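Side-chain contacts in apolipophorin-3b (Locusta migratoria, PDB 1AEP), which assists the loading of diacylglycerol into lipophorin by covering its expanding hydrophobic surface, and so supports lipid transport during insect flight: residues Q12-T17 with H110-I115; A22-E27 with N150-A155; G68-Q73 with Q124-P129. All coordinates share one frame; numbering follows the deposited sequence.

Contact 1. Residues Q12-T17 with H110-I115; sequences QQLNHT and HQWQDI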
ATOM      1  N   GLN A  12       1.540  12.249  -0.726  1.00 28.66           N
ATOM      2  CA  GLN A  12       0.360  12.953  -0.282  1.00 27.01           C
ATOM      3  C   GLN A  12      -0.858  12.497  -1.071  1.00 20.22           C
ATOM      4  O   GLN A  12      -1.969  12.334  -0.564  1.00 36.58           O
ATOM      5  CB  GLN A  12       0.598  14.455  -0.420  1.00 32.94           C
ATOM      6  CG  GLN A  12       0.761  15.141   0.949  1.00 92.66           C
ATOM      7  CD  GLN A  12      -0.285  16.212   1.110  1.00100.00           C
ATOM      8  OE1 GLN A  12      -1.064  16.191   2.085  1.00100.00           O
ATOM      9  NE2 GLN A  12      -0.342  17.128   0.115  1.00 62.23           N
ATOM     10  N   GLN A  13      -0.594  12.241  -2.336  1.00 35.99           N
ATOM     11  CA  GLN A  13      -1.606  11.782  -3.225  1.00 28.43           C
ATOM     12  C   GLN A  13      -2.012  10.348  -2.896  1.00 22.26           C
ATOM     13  O   GLN A  13      -3.156   9.940  -3.043  1.00 22.21           O
ATOM     14  CB  GLN A  13      -0.978  11.933  -4.598  1.00 16.21           C
ATOM     15  CG  GLN A  13      -1.333  13.233  -5.339  1.00 83.59           C
ATOM     16  CD  GLN A  13      -0.866  13.173  -6.786  1.00100.00           C
ATOM     17  OE1 GLN A  13      -1.451  12.476  -7.619  1.00100.00           O
ATOM     18  NE2 GLN A  13       0.203  13.880  -7.095  1.00100.00           N
ATOM     19  N   LEU A  14      -1.046   9.590  -2.419  1.00 22.83           N
ATOM     20  CA  LEU A  14      -1.264   8.222  -2.015  1.00  8.10           C
ATOM     21  C   LEU A  14      -2.249   8.149  -0.854  1.00 35.56           C
ATOM     22  O   LEU A  14      -3.201   7.362  -0.837  1.00 22.00           O
ATOM     23  CB  LEU A  14       0.064   7.825  -1.428  1.00 20.36           C
ATOM     24  CG  LEU A  14       0.433   6.396  -1.631  1.00  5.66           C
ATOM     25  CD1 LEU A  14       1.923   6.378  -1.826  1.00 44.61           C
ATOM     26  CD2 LEU A  14       0.110   5.714  -0.361  1.00 50.88           C
ATOM     27  N   ASN A  15      -1.982   9.003   0.118  1.00 10.27           N
ATOM     28  CA  ASN A  15      -2.754   9.114   1.330  1.00 19.42           C
ATOM     29  C   ASN A  15      -4.210   9.396   1.051  1.00  8.22           C
ATOM     30  O   ASN A  15      -5.118   8.755   1.591  1.00 35.68           O
ATOM     31  CB  ASN A  15      -2.078  10.231   2.157  1.00 29.18           C
ATOM     32  CG  ASN A  15      -2.866  10.828   3.316  1.00  7.09           C
ATOM     33  OD1 ASN A  15      -3.831  11.582   3.118  1.00 60.36           O
ATOM     34  ND2 ASN A  15      -2.430  10.528   4.558  1.00 28.78           N
ATOM     35  N   HIS A  16      -4.437  10.381   0.223  1.00 23.01           N
ATOM     36  CA  HIS A  16      -5.801  10.696  -0.071  1.00 13.92           C
ATOM     37  C   HIS A  16      -6.471   9.476  -0.657  1.00 11.19           C
ATOM     38  O   HIS A  16      -7.564   9.074  -0.248  1.00 36.11           O
ATOM     39  CB  HIS A  16      -5.838  11.851  -1.045  1.00 13.76           C
ATOM     40  CG  HIS A  16      -7.229  12.368  -1.316  1.00100.00           C
ATOM     41  ND1 HIS A  16      -7.759  12.394  -2.609  1.00 85.12           N
ATOM     42  CD2 HIS A  16      -8.187  12.857  -0.464  1.00 26.26           C
ATOM     43  CE1 HIS A  16      -8.993  12.897  -2.522  1.00 47.81           C
ATOM     44  NE2 HIS A  16      -9.269  13.191  -1.250  1.00100.00           N
ATOM     45  N   THR A  17      -5.781   8.907  -1.624  1.00 14.88           N
ATOM     46  CA  THR A  17      -6.284   7.727  -2.283  1.00 11.73           C
ATOM     47  C   THR A  17      -6.668   6.705  -1.235  1.00 17.52           C
ATOM     48  O   THR A  17      -7.829   6.338  -1.097  1.00 43.98           O
ATOM     49  CB  THR A  17      -5.263   7.138  -3.301  1.00 14.04           C
ATOM     50  OG1 THR A  17      -5.013   8.066  -4.311  1.00 35.14           O
ATOM     51  CG2 THR A  17      -5.759   5.826  -3.920  1.00 28.10           C
ATOM     52  N   HIS A 110       1.100   4.895   6.271  1.00 12.59           N
ATOM     53  CA  HIS A 110       1.944   5.413   7.337  1.00  2.63           C
ATOM     54  C   HIS A 110       3.403   5.194   7.070  1.00 14.30           C
ATOM     55  O   HIS A 110       4.215   6.073   7.314  1.00 44.48           O
ATOM     56  CB  HIS A 110       1.551   4.948   8.711  1.00 16.77           C
ATOM     57  CG  HIS A 110       0.236   5.523   9.052  1.00  6.61           C
ATOM     58  ND1 HIS A 110      -0.589   4.882   9.960  1.00 47.00           N
ATOM     59  CD2 HIS A 110      -0.378   6.649   8.609  1.00 40.52           C
ATOM     60  CE1 HIS A 110      -1.680   5.631  10.037  1.00 15.82           C
ATOM     61  NE2 HIS A 110      -1.593   6.698   9.259  1.00 29.53           N
ATOM     62  N   GLN A 111       3.705   4.019   6.540  1.00 16.86           N
ATOM     63  CA  GLN A 111       5.047   3.644   6.184  1.00 31.66           C
ATOM     64  C   GLN A 111       5.591   4.496   5.034  1.00  6.29           C
ATOM     65  O   GLN A 111       6.792   4.754   4.949  1.00 55.49           O
ATOM     66  CB  GLN A 111       5.023   2.186   5.844  1.00  9.24           C
ATOM     67  CG  GLN A 111       5.574   1.361   6.992  1.00 66.13           C
ATOM     68  CD  GLN A 111       4.899   0.015   7.082  1.00100.00           C
ATOM     69  OE1 GLN A 111       4.203  -0.317   8.050  1.00100.00           O
ATOM     70  NE2 GLN A 111       5.085  -0.764   6.020  1.00 80.44           N
ATOM     71  N   TRP A 112       4.686   4.932   4.153  1.00 19.10           N
ATOM     72  CA  TRP A 112       5.034   5.786   3.049  1.00 25.07           C
ATOM     73  C   TRP A 112       5.338   7.175   3.561  1.00  5.36           C
ATOM     74  O   TRP A 112       6.292   7.805   3.122  1.00 36.91           O
ATOM     75  CB  TRP A 112       3.961   5.822   1.977  1.00 12.52           C
ATOM     76  CG  TRP A 112       4.357   4.832   0.944  1.00 10.99           C
ATOM     77  CD1 TRP A 112       3.767   3.640   0.718  1.00  1.00           C
ATOM     78  CD2 TRP A 112       5.476   4.927   0.045  1.00 20.05           C
ATOM     79  NE1 TRP A 112       4.446   2.973  -0.261  1.00 23.50           N
ATOM     80  CE2 TRP A 112       5.477   3.743  -0.726  1.00  8.29           C
ATOM     81  CE3 TRP A 112       6.447   5.909  -0.239  1.00 13.50           C
ATOM     82  CZ2 TRP A 112       6.436   3.480  -1.733  1.00 18.04           C
ATOM     83  CZ3 TRP A 112       7.403   5.645  -1.195  1.00  8.53           C
ATOM     84  CH2 TRP A 112       7.408   4.448  -1.942  1.00 13.75           C
ATOM     85  N   GLN A 113       4.540   7.628   4.516  1.00  9.81           N
ATOM     86  CA  GLN A 113       4.770   8.928   5.094  1.00 10.81           C
ATOM     87  C   GLN A 113       6.121   8.964   5.796  1.00 17.11           C
ATOM     88  O   GLN A 113       6.906   9.875   5.592  1.00 23.73           O
ATOM     89  CB  GLN A 113       3.658   9.295   6.057  1.00 14.04           C
ATOM     90  CG  GLN A 113       2.298   9.316   5.347  1.00 18.97           C
ATOM     91  CD  GLN A 113       1.173   9.931   6.167  1.00  9.23           C
ATOM     92  OE1 GLN A 113       0.401  10.775   5.659  1.00 56.90           O
ATOM     93  NE2 GLN A 113       1.062   9.496   7.431  1.00 34.50           N
ATOM     94  N   ASP A 114       6.399   7.944   6.614  1.00 13.55           N
ATOM     95  CA  ASP A 114       7.671   7.812   7.336  1.00 18.78           C
ATOM     96  C   ASP A 114       8.869   8.008   6.412  1.00  9.03           C
ATOM     97  O   ASP A 114       9.691   8.891   6.608  1.00 50.09           O
ATOM     98  CB  ASP A 114       7.844   6.372   7.776  1.00 41.90           C
ATOM     99  CG  ASP A 114       7.730   6.224   9.241  1.00 54.90           C
ATOM    100  OD1 ASP A 114       6.914   6.833   9.899  1.00100.00           O
ATOM    101  OD2 ASP A 114       8.603   5.353   9.729  1.00 93.76           O
ATOM    102  N   ILE A 115       9.000   7.120   5.415  1.00 27.38           N
ATOM    103  CA  ILE A 115      10.075   7.212   4.459  1.00  5.45           C
ATOM    104  C   ILE A 115      10.130   8.543   3.727  1.00 47.01           C
ATOM    105  O   ILE A 115      11.198   9.020   3.378  1.00 29.54           O
ATOM    106  CB  ILE A 115       9.972   6.122   3.447  1.00 27.19           C
ATOM    107  CG1 ILE A 115      11.382   5.695   3.113  1.00 14.88           C
ATOM    108  CG2 ILE A 115       9.272   6.662   2.220  1.00 25.23           C
ATOM    109  CD1 ILE A 115      11.805   4.542   4.007  1.00 77.83           C
TER

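Contact 2. Residues A22-E27 with N150-A155; sequences AHELHE and NSIQSA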
ATOM      1  N   ALA A  22     -10.392   3.136   1.830  1.00 35.55           N
ATOM      2  CA  ALA A  22     -10.812   2.572   3.103  1.00 23.30           C
ATOM      3  C   ALA A  22     -12.256   2.909   3.486  1.00 26.73           C
ATOM      4  O   ALA A  22     -12.965   2.051   3.994  1.00 56.08           O
ATOM      5  CB  ALA A  22      -9.831   2.843   4.195  1.00 16.51           C
ATOM      6  N   HIS A  23     -12.694   4.148   3.215  1.00 18.02           N
ATOM      7  CA  HIS A  23     -14.062   4.546   3.515  1.00 33.51           C
ATOM      8  C   HIS A  23     -15.039   3.565   2.877  1.00 26.23           C
ATOM      9  O   HIS A  23     -15.992   3.099   3.504  1.00100.00           O
ATOM     10  CB  HIS A  23     -14.413   5.979   2.967  1.00 10.07           C
ATOM     11  CG  HIS A  23     -15.774   6.580   3.343  1.00100.00           C
ATOM     12  ND1 HIS A  23     -16.018   7.134   4.605  1.00 94.39           N
ATOM     13  CD2 HIS A  23     -16.952   6.712   2.619  1.00 33.42           C
ATOM     14  CE1 HIS A  23     -17.295   7.566   4.628  1.00 47.90           C
ATOM     15  NE2 HIS A  23     -17.891   7.326   3.452  1.00 72.03           N
ATOM     16  N   GLU A  24     -14.787   3.287   1.592  1.00 24.34           N
ATOM     17  CA  GLU A  24     -15.571   2.396   0.741  1.00 42.18           C
ATOM     18  C   GLU A  24     -15.635   0.957   1.151  1.00 16.99           C
ATOM     19  O   GLU A  24     -16.608   0.271   0.846  1.00 65.14           O
ATOM     20  CB  GLU A  24     -15.188   2.528  -0.727  1.00 18.61           C
ATOM     21  CG  GLU A  24     -15.933   3.718  -1.338  1.00 31.08           C
ATOM     22  CD  GLU A  24     -16.459   3.354  -2.673  1.00100.00           C
ATOM     23  OE1 GLU A  24     -17.482   2.518  -2.594  1.00 69.84           O
ATOM     24  OE2 GLU A  24     -15.996   3.782  -3.706  1.00100.00           O
ATOM     25  N   LEU A  25     -14.577   0.517   1.827  1.00 45.25           N
ATOM     26  CA  LEU A  25     -14.517  -0.833   2.298  1.00 12.63           C
ATOM     27  C   LEU A  25     -15.806  -1.194   3.029  1.00 71.16           C
ATOM     28  O   LEU A  25     -16.353  -2.288   2.858  1.00 41.17           O
ATOM     29  CB  LEU A  25     -13.371  -1.058   3.257  1.00 47.34           C
ATOM     30  CG  LEU A  25     -12.288  -1.819   2.507  1.00  5.19           C
ATOM     31  CD1 LEU A  25     -12.488  -1.630   1.033  1.00 28.79           C
ATOM     32  CD2 LEU A  25     -10.943  -1.355   3.064  1.00 73.51           C
ATOM     33  N   HIS A  26     -16.310  -0.230   3.814  1.00 41.32           N
ATOM     34  CA  HIS A  26     -17.553  -0.324   4.626  1.00 67.61           C
ATOM     35  C   HIS A  26     -18.819  -0.521   3.802  1.00 41.50           C
ATOM     36  O   HIS A  26     -19.869  -0.918   4.311  1.00 40.31           O
ATOM     37  CB  HIS A  26     -17.859   0.940   5.488  1.00 31.90           C
ATOM     38  CG  HIS A  26     -16.889   1.221   6.551  1.00 31.13           C
ATOM     39  ND1 HIS A  26     -16.426   2.511   6.840  1.00100.00           N
ATOM     40  CD2 HIS A  26     -16.299   0.368   7.398  1.00100.00           C
ATOM     41  CE1 HIS A  26     -15.559   2.386   7.853  1.00100.00           C
ATOM     42  NE2 HIS A  26     -15.459   1.105   8.204  1.00100.00           N
ATOM     43  N   GLU A  27     -18.748  -0.216   2.529  1.00 35.73           N
ATOM     44  CA  GLU A  27     -19.930  -0.370   1.744  1.00 27.63           C
ATOM     45  C   GLU A  27     -20.019  -1.755   1.164  1.00 31.89           C
ATOM     46  O   GLU A  27     -20.929  -2.052   0.389  1.00 52.61           O
ATOM     47  CB  GLU A  27     -19.991   0.670   0.630  1.00 40.63           C
ATOM     48  CG  GLU A  27     -20.984   1.802   0.967  1.00100.00           C
ATOM     49  CD  GLU A  27     -20.772   3.023   0.133  1.00100.00           C
ATOM     50  OE1 GLU A  27     -21.463   3.005  -0.993  1.00100.00           O
ATOM     51  OE2 GLU A  27     -20.017   3.936   0.472  1.00100.00           O
ATOM     52  N   ASN A 150     -11.911   1.338  -7.221  1.00 27.33           N
ATOM     53  CA  ASN A 150     -12.763   1.193  -8.386  1.00 15.01           C
ATOM     54  C   ASN A 150     -13.607  -0.070  -8.291  1.00 17.42           C
ATOM     55  O   ASN A 150     -14.785  -0.097  -8.636  1.00 40.38           O
ATOM     56  CB  ASN A 150     -11.901   1.122  -9.653  1.00 13.82           C
ATOM     57  CG  ASN A 150     -11.383   2.487 -10.063  1.00  8.09           C
ATOM     58  OD1 ASN A 150     -11.766   3.521  -9.485  1.00 18.51           O
ATOM     59  ND2 ASN A 150     -10.512   2.492 -11.041  1.00 10.15           N
ATOM     60  N   SER A 151     -12.995  -1.136  -7.767  1.00 16.52           N
ATOM     61  CA  SER A 151     -13.684  -2.407  -7.593  1.00 17.97           C
ATOM     62  C   SER A 151     -14.829  -2.373  -6.554  1.00 20.36           C
ATOM     63  O   SER A 151     -15.954  -2.779  -6.830  1.00 58.41           O
ATOM     64  CB  SER A 151     -12.676  -3.537  -7.330  1.00  8.38           C
ATOM     65  OG  SER A 151     -11.608  -3.427  -8.272  1.00 35.61           O
ATOM     66  N   ILE A 152     -14.519  -1.894  -5.349  1.00 33.97           N
ATOM     67  CA  ILE A 152     -15.506  -1.811  -4.298  1.00 17.80           C
ATOM     68  C   ILE A 152     -16.660  -0.953  -4.715  1.00 14.53           C
ATOM     69  O   ILE A 152     -17.765  -1.048  -4.193  1.00 74.67           O
ATOM     70  CB  ILE A 152     -14.871  -1.349  -3.006  1.00 45.27           C
ATOM     71  CG1 ILE A 152     -14.065  -2.524  -2.542  1.00 19.25           C
ATOM     72  CG2 ILE A 152     -15.832  -0.936  -1.904  1.00 26.98           C
ATOM     73  CD1 ILE A 152     -12.720  -2.040  -2.026  1.00100.00           C
ATOM     74  N   GLN A 153     -16.370  -0.130  -5.702  1.00 19.25           N
ATOM     75  CA  GLN A 153     -17.325   0.804  -6.253  1.00 30.34           C
ATOM     76  C   GLN A 153     -18.190   0.196  -7.327  1.00 49.96           C
ATOM     77  O   GLN A 153     -19.393   0.400  -7.351  1.00 89.40           O
ATOM     78  CB  GLN A 153     -16.540   1.904  -6.959  1.00 48.58           C
ATOM     79  CG  GLN A 153     -16.655   3.368  -6.569  1.00100.00           C
ATOM     80  CD  GLN A 153     -16.079   4.214  -7.697  1.00100.00           C
ATOM     81  OE1 GLN A 153     -15.196   5.022  -7.475  1.00 92.72           O
ATOM     82  NE2 GLN A 153     -16.650   4.061  -8.904  1.00 28.01           N
ATOM     83  N   SER A 154     -17.554  -0.525  -8.241  1.00 34.00           N
ATOM     84  CA  SER A 154     -18.284  -1.130  -9.334  1.00 50.39           C
ATOM     85  C   SER A 154     -19.145  -2.304  -8.936  1.00 26.71           C
ATOM     86  O   SER A 154     -20.082  -2.655  -9.650  1.00 70.28           O
ATOM     87  CB  SER A 154     -17.490  -1.489 -10.548  1.00 40.46           C
ATOM     88  OG  SER A 154     -18.172  -0.924 -11.675  1.00 76.61           O
ATOM     89  N   ALA A 155     -18.802  -2.905  -7.804  1.00 63.45           N
ATOM     90  CA  ALA A 155     -19.527  -4.038  -7.261  1.00 32.79           C
ATOM     91  C   ALA A 155     -20.623  -3.572  -6.299  1.00 30.84           C
ATOM     92  O   ALA A 155     -21.288  -4.353  -5.636  1.00 62.61           O
ATOM     93  CB  ALA A 155     -18.557  -4.986  -6.567  1.00100.00           C
TER

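Contact 3. Residues G68-Q73 with Q124-P129; sequences GSVAEQ and QEAWAP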
ATOM      1  N   GLY A  68      26.002   2.450   2.066  1.00 12.61           N
ATOM      2  CA  GLY A  68      25.650   3.229   3.236  1.00 42.12           C
ATOM      3  C   GLY A  68      24.364   2.807   3.894  1.00 12.70           C
ATOM      4  O   GLY A  68      23.927   1.675   3.779  1.00 71.30           O
ATOM      5  N   SER A  69      23.792   3.742   4.656  1.00 22.81           N
ATOM      6  CA  SER A  69      22.580   3.525   5.427  1.00  9.79           C
ATOM      7  C   SER A  69      21.286   3.726   4.653  1.00 33.54           C
ATOM      8  O   SER A  69      20.221   3.317   5.107  1.00 43.05           O
ATOM      9  CB  SER A  69      22.562   4.414   6.633  1.00 21.46           C
ATOM     10  OG  SER A  69      22.452   5.769   6.152  1.00 72.15           O
ATOM     11  N   VAL A  70      21.394   4.353   3.486  1.00 11.87           N
ATOM     12  CA  VAL A  70      20.248   4.584   2.624  1.00 28.73           C
ATOM     13  C   VAL A  70      19.781   3.220   2.142  1.00 25.48           C
ATOM     14  O   VAL A  70      18.606   2.875   2.228  1.00 48.73           O
ATOM     15  CB  VAL A  70      20.543   5.611   1.508  1.00 14.85           C
ATOM     16  CG1 VAL A  70      19.424   5.720   0.505  1.00 17.99           C
ATOM     17  CG2 VAL A  70      20.758   6.977   2.117  1.00 17.72           C
ATOM     18  N   ALA A  71      20.759   2.437   1.691  1.00  4.64           N
ATOM     19  CA  ALA A  71      20.569   1.088   1.203  1.00 25.99           C
ATOM     20  C   ALA A  71      19.998   0.214   2.287  1.00 11.60           C
ATOM     21  O   ALA A  71      19.087  -0.580   2.070  1.00 43.01           O
ATOM     22  CB  ALA A  71      21.907   0.489   0.768  1.00  7.98           C
ATOM     23  N   GLU A  72      20.546   0.384   3.478  1.00 19.29           N
ATOM     24  CA  GLU A  72      20.060  -0.349   4.613  1.00  8.85           C
ATOM     25  C   GLU A  72      18.594  -0.013   4.841  1.00 13.27           C
ATOM     26  O   GLU A  72      17.682  -0.864   4.805  1.00100.00           O
ATOM     27  CB  GLU A  72      20.868   0.144   5.891  1.00 30.24           C
ATOM     28  CG  GLU A  72      21.927  -0.804   6.560  1.00100.00           C
ATOM     29  CD  GLU A  72      23.268  -0.176   6.956  1.00100.00           C
ATOM     30  OE1 GLU A  72      23.132   0.739   7.902  1.00100.00           O
ATOM     31  OE2 GLU A  72      24.341  -0.471   6.433  1.00100.00           O
ATOM     32  N   GLN A  73      18.365   1.261   5.038  1.00 29.63           N
ATOM     33  CA  GLN A  73      17.071   1.789   5.306  1.00  8.01           C
ATOM     34  C   GLN A  73      16.070   1.556   4.201  1.00 21.90           C
ATOM     35  O   GLN A  73      14.882   1.483   4.477  1.00 30.51           O
ATOM     36  CB  GLN A  73      17.270   3.273   5.487  1.00 18.61           C
ATOM     37  CG  GLN A  73      17.922   3.528   6.862  1.00 37.42           C
ATOM     38  CD  GLN A  73      17.717   4.946   7.357  1.00 70.94           C
ATOM     39  OE1 GLN A  73      16.816   5.198   8.194  1.00100.00           O
ATOM     40  NE2 GLN A  73      18.581   5.848   6.862  1.00100.00           N
ATOM     41  N   GLN A 124      21.862  16.603   3.542  1.00 54.42           N
ATOM     42  CA  GLN A 124      22.991  16.147   2.779  1.00 68.54           C
ATOM     43  C   GLN A 124      22.474  15.548   1.470  1.00 29.09           C
ATOM     44  O   GLN A 124      23.245  15.146   0.596  1.00100.00           O
ATOM     45  CB  GLN A 124      23.699  15.104   3.742  1.00 97.35           C
ATOM     46  CG  GLN A 124      22.689  14.209   4.600  1.00 62.47           C
ATOM     47  CD  GLN A 124      22.393  14.383   6.139  1.00 67.02           C
ATOM     48  OE1 GLN A 124      22.279  15.477   6.743  1.00 55.35           O
ATOM     49  NE2 GLN A 124      22.154  13.234   6.784  1.00 53.49           N
ATOM     50  N   GLU A 125      21.130  15.494   1.357  1.00100.00           N
ATOM     51  CA  GLU A 125      20.388  14.960   0.203  1.00 11.37           C
ATOM     52  C   GLU A 125      20.728  13.493  -0.092  1.00 36.80           C
ATOM     53  O   GLU A 125      20.810  13.023  -1.218  1.00 22.64           O
ATOM     54  CB  GLU A 125      20.424  15.904  -1.014  1.00100.00           C
ATOM     55  CG  GLU A 125      19.297  16.968  -1.003  1.00 46.70           C
ATOM     56  CD  GLU A 125      19.505  18.061  -2.004  1.00100.00           C
ATOM     57  OE1 GLU A 125      20.352  18.948  -1.851  1.00 69.59           O
ATOM     58  OE2 GLU A 125      18.714  17.988  -3.055  1.00100.00           O
ATOM     59  N   ALA A 126      20.936  12.773   1.006  1.00 22.29           N
ATOM     60  CA  ALA A 126      21.331  11.387   0.955  1.00 44.55           C
ATOM     61  C   ALA A 126      20.428  10.458   0.167  1.00 36.49           C
ATOM     62  O   ALA A 126      20.880   9.432  -0.358  1.00 33.20           O
ATOM     63  CB  ALA A 126      21.395  10.873   2.369  1.00 17.15           C
ATOM     64  N   TRP A 127      19.155  10.782   0.148  1.00 19.34           N
ATOM     65  CA  TRP A 127      18.189   9.943  -0.516  1.00 22.19           C
ATOM     66  C   TRP A 127      18.049  10.223  -1.983  1.00 24.79           C
ATOM     67  O   TRP A 127      17.367   9.508  -2.704  1.00 32.42           O
ATOM     68  CB  TRP A 127      16.830  10.134   0.158  1.00 19.84           C
ATOM     69  CG  TRP A 127      16.832   9.517   1.504  1.00 41.44           C
ATOM     70  CD1 TRP A 127      17.315  10.048   2.660  1.00 33.22           C
ATOM     71  CD2 TRP A 127      16.343   8.212   1.782  1.00 12.50           C
ATOM     72  NE1 TRP A 127      17.191   9.132   3.663  1.00 21.47           N
ATOM     73  CE2 TRP A 127      16.614   7.983   3.133  1.00 20.34           C
ATOM     74  CE3 TRP A 127      15.771   7.204   0.976  1.00 41.77           C
ATOM     75  CZ2 TRP A 127      16.282   6.755   3.705  1.00 21.51           C
ATOM     76  CZ3 TRP A 127      15.440   6.008   1.547  1.00 25.82           C
ATOM     77  CH2 TRP A 127      15.702   5.795   2.906  1.00  6.27           C
ATOM     78  N   ALA A 128      18.637  11.310  -2.409  1.00 19.08           N
ATOM     79  CA  ALA A 128      18.545  11.695  -3.797  1.00  4.07           C
ATOM     80  C   ALA A 128      18.797  10.568  -4.785  1.00 28.18           C
ATOM     81  O   ALA A 128      18.172  10.448  -5.840  1.00 24.45           O
ATOM     82  CB  ALA A 128      19.603  12.727  -4.039  1.00 11.71           C
ATOM     83  N   PRO A 129      19.774   9.788  -4.488  1.00 42.31           N
ATOM     84  CA  PRO A 129      20.153   8.760  -5.418  1.00 20.82           C
ATOM     85  C   PRO A 129      19.130   7.670  -5.717  1.00 45.07           C
ATOM     86  O   PRO A 129      19.285   6.948  -6.714  1.00 27.61           O
ATOM     87  CB  PRO A 129      21.483   8.243  -4.929  1.00 16.80           C
ATOM     88  CG  PRO A 129      22.017   9.334  -3.987  1.00 23.09           C
ATOM     89  CD  PRO A 129      20.815  10.071  -3.465  1.00 24.69           C
TER

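Contact 1. Residues Q12-T17 with H110-I115
A small interhelical contact, apolar inside and polar at its edge, joins Leu14 and Asn15 of helix 7-25 to Trp112 and Gln113 of helix 94-121. The two segments run roughly antiparallel, with Leu14 CA and Trp112 CA 8.4 Å apart. Both apolar residues are buried. The methyl CD1 of Leu14 lies over one face of the Trp112 indole, offset toward the rim, and meets Trp112 CG at 4.0 Å. This is a CH-pi contact: Leu14 CD1 stands 4.1 Å from the centroid of the Trp112 five-membered ring and only 15° off its normal. The two side chains cross at about a right angle, and CD1 alone of the leucine comes within 4.2 Å of the ring.

Apolipophorin-III is a bundle of five amphipathic helices whose apolar faces turn inward. Trp112 belongs to that interior. Phe77 of helix 69-83 meets it edge-to-face, and Ala138 and Thr141 of helix 131-154 also pack on it. The widely proposed opening of the bundle on lipid would probably separate such pairs.

Nearer the solvent, two amides come together. Asn15 has CG anti to the backbone N (chi1 164°), while the Gln113 chain is extended beyond CG. Asn15 ND2 and Gln113 OE1 are thereby 3.0 Å apart, and the two amide planes differ by 18°. Asn15 is also an N-glycosylation site, but no sugar is present here. One residue earlier, the Gln13 side chain is hydrogen-bonded through OE1 to Lys142 of helix 131-154.

Contact 2. Residues A22-E27 with N150-A155
Ile152 of helix 131-154 packs against Glu24 and Leu25 near the C-terminal end of helix 7-25, where the two segments run roughly parallel. The backbones are close, with Glu24 CA and Ile152 CA 6.6 Å apart. The tight part is the inner one. Ile152 puts its two branches to different partners. CG1 sits beside the backbone N (chi1 -72°), which leaves CG2 anti to it; Ile152 CG2 lies 3.7 Å from Glu24 CB. The CG1 branch turns toward the Leu25 side chain, though the model leaves their exact spacing doubtful. Leu25 and Ile152 are both buried, and Leu25 also touches Gln102 and Leu105 of helix 94-121. Three helices of the bundle thus meet around this leucine.

The solvent side is polar and less well matched. The Glu24 chain bends at chi2, and its carboxylate lies beside the aliphatic part of Gln153. The carboxylate and amide planes are nearly coplanar, 11° apart, yet Glu24 OE2 and Gln153 OE1, two acceptors, stand 4.0 Å apart.

The chemistry is that of an amphipathic helix pair. Leucine, isoleucine and the glutamate CB form the apolar part. The carboxylate of Glu24, probably charged, stays on the partly exposed side. Between these two segments, cohesion rests on packing, with no charge pair.

Contact 3. Residues G68-Q73 with Q124-P129
Val70 sets a methyl over the indole of Trp127, near one end of the helix bundle. Val70 lies at the start of helix 69-83, and Trp127 in the connection between helices 94-121 and 131-154. The valine holds CG1 anti to its amide nitrogen (chi1 172°), and this branch lies over one face of the indole. Val70 CG1 is 4.1 Å from the centroid of the Trp127 six-membered ring and 14° off the normal, a CH-pi contact displaced toward the rim.

The second branch serves a different neighbour: Val70 CG2 meets Ala126 CB at 4.0 Å. One valine is therefore shared by two consecutive residues of the connection.

Gln73, one turn further along the helix, crosses the indole at about a right angle. It touches with its aliphatic root, Gln73 CB lying 3.9 Å from Trp127 CH2. Its amide plane is inclined 62° to the ring, so the two do not stack.

The backbone presents the tryptophan from a type I beta turn, Glu125 to Ala128, closed by Ala128 N to Glu125 O at 3.0 Å. Ala126 N, within the turn, is hydrogen-bonded to Ser122 OG. Thr119 and Ser122 also pack on Trp127, which is buried although the connection around it is largely exposed.

Replacing Trp127 with an alanine would probably open a gap beneath Val70 CG1 and strip Gln73 CB of its apolar cover. Across these two segments the connection is held to the helix by dispersion and CH-pi packing, with the glutamine touching the ring mainly through its CB, its amide nitrogen alongside.

All three contacts are partly buried. Contact 1 is nearest the core, its centre about 9 Å from the chain's centre, and contact 3 is outermost, at about 22 Å. Contacts 2 and 3 lie toward opposite ends of the bundle. Contacts 1 and 2 share helix 7-25, which meets an antiparallel partner in the first and a parallel one in the second. Contact 3 instead ties a helix start to a connection. Contacts 1 and 3 touch, Ile115 CD1 packing on Trp127 CH2 at 4.2 Å. Both place an aliphatic methyl over an indole, whereas contact 2 is purely aliphatic inside. Toward solvent, contact 1 has two amides, contact 2 a carboxylate beside a glutamine, contact 3 a glutamine and an alanine.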